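Local coordinates for uncharacterized protein (Streptococcus pneumoniae, PDB 3LFT), which probably serves as the substrate-binding protein of an ABC transporter and holds L-tryptophan in the cleft between its two lobes, at residues 115-127 / 150-163. Numbering follows the deposited sequence.
Sequences DHNPAQQQVELIK and QVEEFKAYAEKAGL. With TRP (tryptophan), chain C.
The ring of Phe154 is the main knob of this contact. It fills a hollow formed by Ala119, Gln122, Val123 and Ile126. With CG anti to the backbone N (chi1 -179°), the ring swings across toward 119-127 and reaches that hollow. Ile126 CD1 meets the ring edge in plane, 3.8 Å from Phe154 CZ, and Trp191 stacks on the ring. Val123 is the answering bump. Its CG2 presses toward Phe154 CE1 and the backbone at Ala158, while CG1 reaches Ala161 CB at 3.5 Å. The helices come close at Ala119, whose CB lies 3.9 Å from Phe154 CA. Gln120 CB sits over the centre of one face of the Tyr157 ring, a CH-pi contact. The axes of 119-127 and 150-160 cross at -44° and come within 8.9 Å. Both helices pack in the second lobe of a two-lobed periplasmic-binding-protein fold. The 115-127 segment enters it from the cleft, where Asp115 OD2 accepts a 2.7 Å hydrogen bond from the tryptophan N. Near the cleft, His116 NE2 donates to the syn lone pair of Glu153 OE1, and a water links that oxygen to Asn117 O. A second water joins Asn117 ND2 to Gln150 O. At the far end, Lys127 bends at chi2 and chi3, passes Leu163, and its NZ donates a 2.8 Å hydrogen bond to Ala161 O, beside the Schellman motif at Gly162.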
ATOM      1  N   ASP A 115      -0.442  -6.412   3.026  1.00  5.67           N
ATOM      2  CA  ASP A 115       0.671  -5.628   3.572  1.00  5.57           C
ATOM      3  C   ASP A 115       0.195  -4.794   4.759  1.00  5.71           C
ATOM      4  O   ASP A 115      -0.366  -3.697   4.606  1.00  6.65           O
ATOM      5  CB  ASP A 115       1.298  -4.750   2.460  1.00  6.49           C
ATOM      6  CG  ASP A 115       0.293  -3.895   1.689  1.00  6.78           C
ATOM      7  OD1 ASP A 115      -0.857  -4.332   1.465  1.00  6.34           O
ATOM      8  OD2 ASP A 115       0.704  -2.790   1.213  1.00  6.32           O
ATOM      9  N   HIS A 116       0.392  -5.336   5.962  1.00  6.31           N
ATOM     10  CA  HIS A 116       0.039  -4.657   7.202  1.00  6.32           C
ATOM     11  C   HIS A 116       1.042  -3.542   7.507  1.00  6.69           C
ATOM     12  O   HIS A 116       2.255  -3.759   7.479  1.00  8.21           O
ATOM     13  CB  HIS A 116       0.036  -5.683   8.343  1.00  7.50           C
ATOM     14  CG  HIS A 116      -0.279  -5.085   9.677  1.00  8.58           C
ATOM     15  ND1 HIS A 116       0.688  -4.780  10.612  1.00 11.59           N
ATOM     16  CD2 HIS A 116      -1.459  -4.704  10.217  1.00 12.16           C
ATOM     17  CE1 HIS A 116       0.113  -4.234  11.671  1.00 12.49           C
ATOM     18  NE2 HIS A 116      -1.184  -4.177  11.455  1.00 13.78           N
ATOM     19  N   ASN A 117       0.556  -2.348   7.805  1.00  5.75           N
ATOM     20  CA  ASN A 117       1.463  -1.240   8.102  1.00  6.29           C
ATOM     21  C   ASN A 117       2.116  -1.338   9.475  1.00  6.39           C
ATOM     22  O   ASN A 117       1.414  -1.488  10.474  1.00  5.82           O
ATOM     23  CB  ASN A 117       0.728   0.096   8.013  1.00  5.41           C
ATOM     24  CG  ASN A 117       1.694   1.272   8.092  1.00  4.75           C
ATOM     25  OD1 ASN A 117       2.642   1.343   7.271  1.00  5.23           O
ATOM     26  ND2 ASN A 117       1.504   2.174   9.054  1.00  5.30           N
ATOM     27  N   PRO A 118       3.463  -1.251   9.544  1.00  6.02           N
ATOM     28  CA  PRO A 118       4.138  -1.420  10.842  1.00  6.57           C
ATOM     29  C   PRO A 118       4.119  -0.120  11.646  1.00  7.00           C
ATOM     30  O   PRO A 118       5.130   0.585  11.795  1.00  6.53           O
ATOM     31  CB  PRO A 118       5.556  -1.852  10.455  1.00  7.32           C
ATOM     32  CG  PRO A 118       5.754  -1.368   9.112  1.00  8.72           C
ATOM     33  CD  PRO A 118       4.414  -1.287   8.420  1.00  6.35           C
ATOM     34  N   ALA A 119       2.944   0.175  12.190  1.00  6.56           N
ATOM     35  CA  ALA A 119       2.730   1.424  12.890  1.00  6.82           C
ATOM     36  C   ALA A 119       3.627   1.592  14.112  1.00  6.30           C
ATOM     37  O   ALA A 119       4.161   2.673  14.334  1.00  5.40           O
ATOM     38  CB  ALA A 119       1.262   1.562  13.285  1.00  7.99           C
ATOM     39  N   GLN A 120       3.744   0.556  14.932  1.00  6.01           N
ATOM     40  CA  GLN A 120       4.584   0.657  16.126  1.00  6.45           C
ATOM     41  C   GLN A 120       6.011   1.049  15.765  1.00  5.78           C
ATOM     42  O   GLN A 120       6.601   1.949  16.388  1.00  5.85           O
ATOM     43  CB  GLN A 120       4.561  -0.652  16.923  1.00  6.81           C
ATOM     44  CG  GLN A 120       5.492  -0.643  18.147  1.00 10.81           C
ATOM     45  CD  GLN A 120       5.454  -1.931  18.955  1.00 15.47           C
ATOM     46  OE1 GLN A 120       4.494  -2.702  18.877  1.00 17.80           O
ATOM     47  NE2 GLN A 120       6.501  -2.170  19.737  1.00 17.54           N
ATOM     48  N   GLN A 121       6.558   0.375  14.762  1.00  5.85           N
ATOM     49  CA  GLN A 121       7.922   0.671  14.316  0.50  5.98           C
ATOM     50  C   GLN A 121       8.060   2.060  13.725  1.00  6.41           C
ATOM     51  O   GLN A 121       9.092   2.717  13.910  1.00  6.32           O
ATOM     52  CB  GLN A 121       8.436  -0.362  13.322  0.50  5.55           C
ATOM     53  CG  GLN A 121       8.807  -1.708  13.912  0.50  6.04           C
ATOM     54  CD  GLN A 121       9.176  -2.669  12.813  0.50  7.50           C
ATOM     55  OE1 GLN A 121       8.329  -3.421  12.329  0.50  9.83           O
ATOM     56  NE2 GLN A 121      10.434  -2.616  12.368  0.50  6.42           N
ATOM     57  N   GLN A 122       7.029   2.545  13.040  1.00  6.00           N
ATOM     58  CA  GLN A 122       7.064   3.907  12.518  1.00  6.66           C
ATOM     59  C   GLN A 122       7.069   4.918  13.652  1.00  6.64           C
ATOM     60  O   GLN A 122       7.828   5.895  13.596  1.00  7.24           O
ATOM     61  CB  GLN A 122       5.894   4.141  11.571  1.00  6.99           C
ATOM     62  CG  GLN A 122       6.065   3.377  10.274  1.00  7.25           C
ATOM     63  CD  GLN A 122       4.838   3.393   9.392  1.00  6.02           C
ATOM     64  OE1 GLN A 122       3.781   3.897   9.775  1.00  6.64           O
ATOM     65  NE2 GLN A 122       4.970   2.819   8.207  1.00  7.03           N
ATOM     66  N   VAL A 123       6.219   4.698  14.661  1.00  5.88           N
ATOM     67  CA  VAL A 123       6.231   5.588  15.829  1.00  6.62           C
ATOM     68  C   VAL A 123       7.609   5.590  16.497  1.00  6.59           C
ATOM     69  O   VAL A 123       8.138   6.652  16.810  1.00  6.78           O
ATOM     70  CB  VAL A 123       5.097   5.235  16.820  1.00  6.26           C
ATOM     71  CG1 VAL A 123       5.299   5.936  18.144  1.00  7.04           C
ATOM     72  CG2 VAL A 123       3.757   5.617  16.216  1.00  7.98           C
ATOM     73  N   GLU A 124       8.194   4.406  16.677  1.00  6.36           N
ATOM     74  CA  GLU A 124       9.521   4.315  17.293  1.00  6.49           C
ATOM     75  C   GLU A 124      10.556   5.083  16.463  1.00  6.07           C
ATOM     76  O   GLU A 124      11.406   5.772  17.018  1.00  5.91           O
ATOM     77  CB  GLU A 124       9.936   2.850  17.534  1.00  6.53           C
ATOM     78  CG  GLU A 124       9.133   2.172  18.654  1.00 11.05           C
ATOM     79  CD  GLU A 124       9.140   0.637  18.625  1.00 15.42           C
ATOM     80  OE1 GLU A 124       9.490   0.015  17.591  1.00 17.73           O
ATOM     81  OE2 GLU A 124       8.754   0.041  19.655  1.00 19.21           O
ATOM     82  N   LEU A 125      10.465   4.996  15.141  1.00  5.67           N
ATOM     83  CA  LEU A 125      11.406   5.706  14.263  1.00  5.44           C
ATOM     84  C   LEU A 125      11.249   7.221  14.379  1.00  5.74           C
ATOM     85  O   LEU A 125      12.238   7.962  14.430  1.00  5.76           O
ATOM     86  CB  LEU A 125      11.221   5.263  12.813  1.00  5.93           C
ATOM     87  CG  LEU A 125      12.203   5.870  11.786  1.00  6.00           C
ATOM     88  CD1 LEU A 125      13.666   5.561  12.063  1.00  8.13           C
ATOM     89  CD2 LEU A 125      11.805   5.373  10.383  1.00  9.15           C
ATOM     90  N   ILE A 126       9.999   7.682  14.412  1.00  5.32           N
ATOM     91  CA  ILE A 126       9.742   9.108  14.587  1.00  5.52           C
ATOM     92  C   ILE A 126      10.344   9.631  15.897  1.00  5.22           C
ATOM     93  O   ILE A 126      10.987  10.688  15.915  1.00  5.82           O
ATOM     94  CB  ILE A 126       8.236   9.422  14.519  1.00  5.16           C
ATOM     95  CG1 ILE A 126       7.714   9.123  13.098  1.00  4.98           C
ATOM     96  CG2 ILE A 126       7.970  10.896  14.909  1.00  5.58           C
ATOM     97  CD1 ILE A 126       6.175   9.062  12.996  1.00  7.92           C
ATOM     98  N   LYS A 127      10.129   8.889  16.984  1.00  5.04           N
ATOM     99  CA  LYS A 127      10.675   9.246  18.295  1.00  5.79           C
ATOM    100  C   LYS A 127      12.202   9.276  18.293  1.00  5.75           C
ATOM    101  O   LYS A 127      12.803  10.121  18.963  1.00  6.42           O
ATOM    102  CB  LYS A 127      10.194   8.256  19.356  1.00  5.86           C
ATOM    103  CG  LYS A 127       8.708   8.291  19.635  1.00  7.24           C
ATOM    104  CD  LYS A 127       8.249   9.539  20.381  1.00  6.97           C
ATOM    105  CE  LYS A 127       8.807   9.583  21.787  1.00  7.32           C
ATOM    106  NZ  LYS A 127       8.059  10.592  22.587  1.00  8.51           N
ATOM    107  N   GLN A 150      -5.399   1.975   9.207  1.00  6.84           N
ATOM    108  CA  GLN A 150      -4.018   2.336   9.533  1.00  5.95           C
ATOM    109  C   GLN A 150      -3.928   3.570  10.406  1.00  6.29           C
ATOM    110  O   GLN A 150      -3.102   3.632  11.321  1.00  6.61           O
ATOM    111  CB  GLN A 150      -3.217   2.574   8.258  1.00  5.73           C
ATOM    112  CG  GLN A 150      -2.981   1.343   7.417  1.00  4.87           C
ATOM    113  CD  GLN A 150      -2.306   1.725   6.145  1.00  4.68           C
ATOM    114  OE1 GLN A 150      -1.107   1.992   6.138  1.00  5.13           O
ATOM    115  NE2 GLN A 150      -3.079   1.779   5.042  1.00  5.83           N
ATOM    116  N   VAL A 151      -4.791   4.543  10.117  1.00  6.66           N
ATOM    117  CA  VAL A 151      -4.843   5.759  10.911  1.00  7.74           C
ATOM    118  C   VAL A 151      -5.235   5.460  12.367  1.00  7.18           C
ATOM    119  O   VAL A 151      -4.601   5.967  13.286  1.00  7.74           O
ATOM    120  CB  VAL A 151      -5.786   6.808  10.259  1.00  7.23           C
ATOM    121  CG1 VAL A 151      -5.963   8.017  11.192  1.00  9.26           C
ATOM    122  CG2 VAL A 151      -5.208   7.259   8.938  1.00  8.79           C
ATOM    123  N   GLU A 152      -6.236   4.601  12.564  1.00  6.47           N
ATOM    124  CA  GLU A 152      -6.652   4.178  13.910  1.00  7.49           C
ATOM    125  C   GLU A 152      -5.479   3.546  14.663  1.00  7.42           C
ATOM    126  O   GLU A 152      -5.201   3.927  15.803  1.00  8.06           O
ATOM    127  CB  GLU A 152      -7.824   3.196  13.849  1.00  7.43           C
ATOM    128  CG  GLU A 152      -9.149   3.794  13.381  1.00  9.87           C
ATOM    129  CD  GLU A 152     -10.179   2.730  13.021  1.00 12.20           C
ATOM    130  OE1 GLU A 152      -9.841   1.525  13.028  1.00 14.12           O
ATOM    131  OE2 GLU A 152     -11.336   3.099  12.732  1.00 13.46           O
ATOM    132  N   GLU A 153      -4.792   2.589  14.034  1.00  7.07           N
ATOM    133  CA  GLU A 153      -3.710   1.865  14.702  1.00  7.23           C
ATOM    134  C   GLU A 153      -2.529   2.777  15.004  1.00  7.78           C
ATOM    135  O   GLU A 153      -1.941   2.730  16.081  1.00  8.05           O
ATOM    136  CB  GLU A 153      -3.287   0.654  13.855  1.00  7.64           C
ATOM    137  CG  GLU A 153      -4.343  -0.450  13.777  1.00  9.39           C
ATOM    138  CD  GLU A 153      -3.833  -1.722  13.125  1.00 12.40           C
ATOM    139  OE1 GLU A 153      -2.593  -1.932  13.068  1.00 11.91           O
ATOM    140  OE2 GLU A 153      -4.692  -2.516  12.680  1.00 12.84           O
ATOM    141  N   PHE A 154      -2.180   3.621  14.044  1.00  7.79           N
ATOM    142  CA  PHE A 154      -1.077   4.555  14.224  1.00  7.55           C
ATOM    143  C   PHE A 154      -1.352   5.541  15.352  1.00  7.61           C
ATOM    144  O   PHE A 154      -0.494   5.797  16.173  1.00  7.77           O
ATOM    145  CB  PHE A 154      -0.743   5.264  12.895  1.00  6.93           C
ATOM    146  CG  PHE A 154       0.410   6.245  12.992  1.00  7.32           C
ATOM    147  CD1 PHE A 154       1.720   5.816  12.806  1.00  6.70           C
ATOM    148  CD2 PHE A 154       0.178   7.591  13.271  1.00  6.65           C
ATOM    149  CE1 PHE A 154       2.772   6.721  12.874  1.00  5.96           C
ATOM    150  CE2 PHE A 154       1.226   8.505  13.332  1.00  5.98           C
ATOM    151  CZ  PHE A 154       2.538   8.056  13.152  1.00  4.71           C
ATOM    152  N   LYS A 155      -2.564   6.070  15.386  1.00  7.46           N
ATOM    153  CA  LYS A 155      -2.939   7.030  16.427  1.00  7.89           C
ATOM    154  C   LYS A 155      -2.820   6.392  17.813  1.00  7.85           C
ATOM    155  O   LYS A 155      -2.330   7.017  18.755  1.00  7.28           O
ATOM    156  CB  LYS A 155      -4.362   7.547  16.162  1.00  8.52           C
ATOM    157  CG  LYS A 155      -4.805   8.715  17.002  1.00 10.81           C
ATOM    158  CD  LYS A 155      -6.211   9.151  16.581  1.00 13.84           C
ATOM    159  CE  LYS A 155      -6.856  10.094  17.588  1.00 14.97           C
ATOM    160  NZ  LYS A 155      -6.199  11.431  17.642  1.00 16.93           N
ATOM    161  N   ALA A 156      -3.249   5.144  17.937  1.00  7.92           N
ATOM    162  CA  ALA A 156      -3.182   4.466  19.231  1.00  7.14           C
ATOM    163  C   ALA A 156      -1.728   4.319  19.712  1.00  7.19           C
ATOM    164  O   ALA A 156      -1.403   4.640  20.857  1.00  7.04           O
ATOM    165  CB  ALA A 156      -3.892   3.123  19.176  1.00  8.11           C
ATOM    166  N   TYR A 157      -0.840   3.888  18.816  1.00  6.03           N
ATOM    167  CA  TYR A 157       0.578   3.761  19.160  1.00  6.32           C
ATOM    168  C   TYR A 157       1.252   5.094  19.436  1.00  6.00           C
ATOM    169  O   TYR A 157       2.047   5.219  20.375  1.00  6.51           O
ATOM    170  CB  TYR A 157       1.339   3.019  18.065  1.00  6.13           C
ATOM    171  CG  TYR A 157       1.210   1.526  18.171  1.00  7.79           C
ATOM    172  CD1 TYR A 157       1.742   0.841  19.268  1.00  8.98           C
ATOM    173  CD2 TYR A 157       0.560   0.792  17.178  1.00  9.64           C
ATOM    174  CE1 TYR A 157       1.623  -0.532  19.379  1.00 12.15           C
ATOM    175  CE2 TYR A 157       0.431  -0.592  17.283  1.00 10.67           C
ATOM    176  CZ  TYR A 157       0.970  -1.243  18.387  1.00 11.73           C
ATOM    177  OH  TYR A 157       0.857  -2.610  18.508  1.00 12.37           O
ATOM    178  N   ALA A 158       0.941   6.094  18.618  1.00  5.72           N
ATOM    179  CA  ALA A 158       1.541   7.412  18.783  1.00  6.33           C
ATOM    180  C   ALA A 158       1.195   8.013  20.134  1.00  6.64           C
ATOM    181  O   ALA A 158       2.056   8.571  20.811  1.00  6.43           O
ATOM    182  CB  ALA A 158       1.113   8.337  17.677  1.00  6.03           C
ATOM    183  N   GLU A 159      -0.070   7.886  20.524  1.00  7.03           N
ATOM    184  CA  GLU A 159      -0.529   8.442  21.794  1.00  7.95           C
ATOM    185  C   GLU A 159       0.214   7.803  22.975  1.00  8.40           C
ATOM    186  O   GLU A 159       0.636   8.506  23.909  1.00  8.10           O
ATOM    187  CB  GLU A 159      -2.043   8.272  21.911  1.00  8.30           C
ATOM    188  N   LYS A 160       0.408   6.483  22.916  1.00  9.26           N
ATOM    189  CA  LYS A 160       1.160   5.747  23.943  1.00  9.37           C
ATOM    190  C   LYS A 160       2.613   6.200  24.089  1.00  9.29           C
ATOM    191  O   LYS A 160       3.181   6.155  25.198  1.00  9.31           O
ATOM    192  CB  LYS A 160       1.127   4.237  23.677  1.00 10.27           C
ATOM    193  CG  LYS A 160      -0.091   3.538  24.239  1.00 11.92           C
ATOM    194  CD  LYS A 160       0.083   2.033  24.199  1.00 14.90           C
ATOM    195  CE  LYS A 160      -1.180   1.333  24.667  1.00 16.31           C
ATOM    196  NZ  LYS A 160      -0.946  -0.112  24.979  1.00 16.84           N
ATOM    197  N   ALA A 161       3.190   6.649  22.974  1.00  8.28           N
ATOM    198  CA  ALA A 161       4.563   7.138  22.925  1.00  8.51           C
ATOM    199  C   ALA A 161       4.649   8.639  23.199  1.00  7.98           C
ATOM    200  O   ALA A 161       5.728   9.229  23.112  1.00  9.13           O
ATOM    201  CB  ALA A 161       5.199   6.802  21.583  1.00  8.71           C
ATOM    202  N   GLY A 162       3.513   9.248  23.527  1.00  7.79           N
ATOM    203  CA  GLY A 162       3.476  10.641  23.931  1.00  8.25           C
ATOM    204  C   GLY A 162       3.389  11.649  22.809  1.00  7.94           C
ATOM    205  O   GLY A 162       3.702  12.825  23.005  1.00  8.00           O
ATOM    206  N   LEU A 163       2.939  11.193  21.642  1.00  8.67           N
ATOM    207  CA  LEU A 163       2.722  12.061  20.493  1.00  9.35           C
ATOM    208  C   LEU A 163       1.233  12.328  20.308  1.00 10.01           C
ATOM    209  O   LEU A 163       0.395  11.598  20.834  1.00 11.90           O
ATOM    210  CB  LEU A 163       3.278  11.400  19.230  1.00  8.99           C
ATOM    211  CG  LEU A 163       4.790  11.178  19.214  1.00  9.59           C
ATOM    212  CD1 LEU A 163       5.165  10.243  18.090  1.00 10.07           C
ATOM    213  CD2 LEU A 163       5.522  12.507  19.060  1.00 12.08           C
TER
HETATM  214  N   TRP C   1      -1.774  -1.878   0.480  1.00  8.29           N
HETATM  215  CA  TRP C   1      -2.460  -0.826  -0.326  1.00  8.97           C
HETATM  216  C   TRP C   1      -3.935  -1.060  -0.321  1.00  8.94           C
HETATM  217  O   TRP C   1      -4.646  -0.562  -1.198  1.00  8.77           O
HETATM  218  CB  TRP C   1      -1.890  -0.812  -1.753  1.00  8.71           C
HETATM  219  CG  TRP C   1      -0.415  -0.496  -1.758  1.00  7.83           C
HETATM  220  CD1 TRP C   1       0.649  -1.390  -1.875  1.00  8.47           C
HETATM  221  CD2 TRP C   1       0.183   0.835  -1.603  1.00  8.23           C
HETATM  222  NE1 TRP C   1       1.838  -0.702  -1.812  1.00  8.55           N
HETATM  223  CE2 TRP C   1       1.630   0.604  -1.636  1.00  8.59           C
HETATM  224  CE3 TRP C   1      -0.358   2.085  -1.418  1.00  8.21           C
HETATM  225  CZ2 TRP C   1       2.468   1.696  -1.499  1.00  8.72           C
HETATM  226  CZ3 TRP C   1       0.513   3.161  -1.277  1.00  9.20           C
HETATM  227  CH2 TRP C   1       1.906   2.952  -1.325  1.00  8.94           C
HETATM  228  OXT TRP C   1      -4.434  -1.759   0.573  1.00  8.45           O
HETATM  229  O   HOH W   1      -0.853   2.015  10.672  1.00  6.49           O
HETATM  230  O   HOH W   2      -1.209  -0.666  11.102  1.00  9.71           O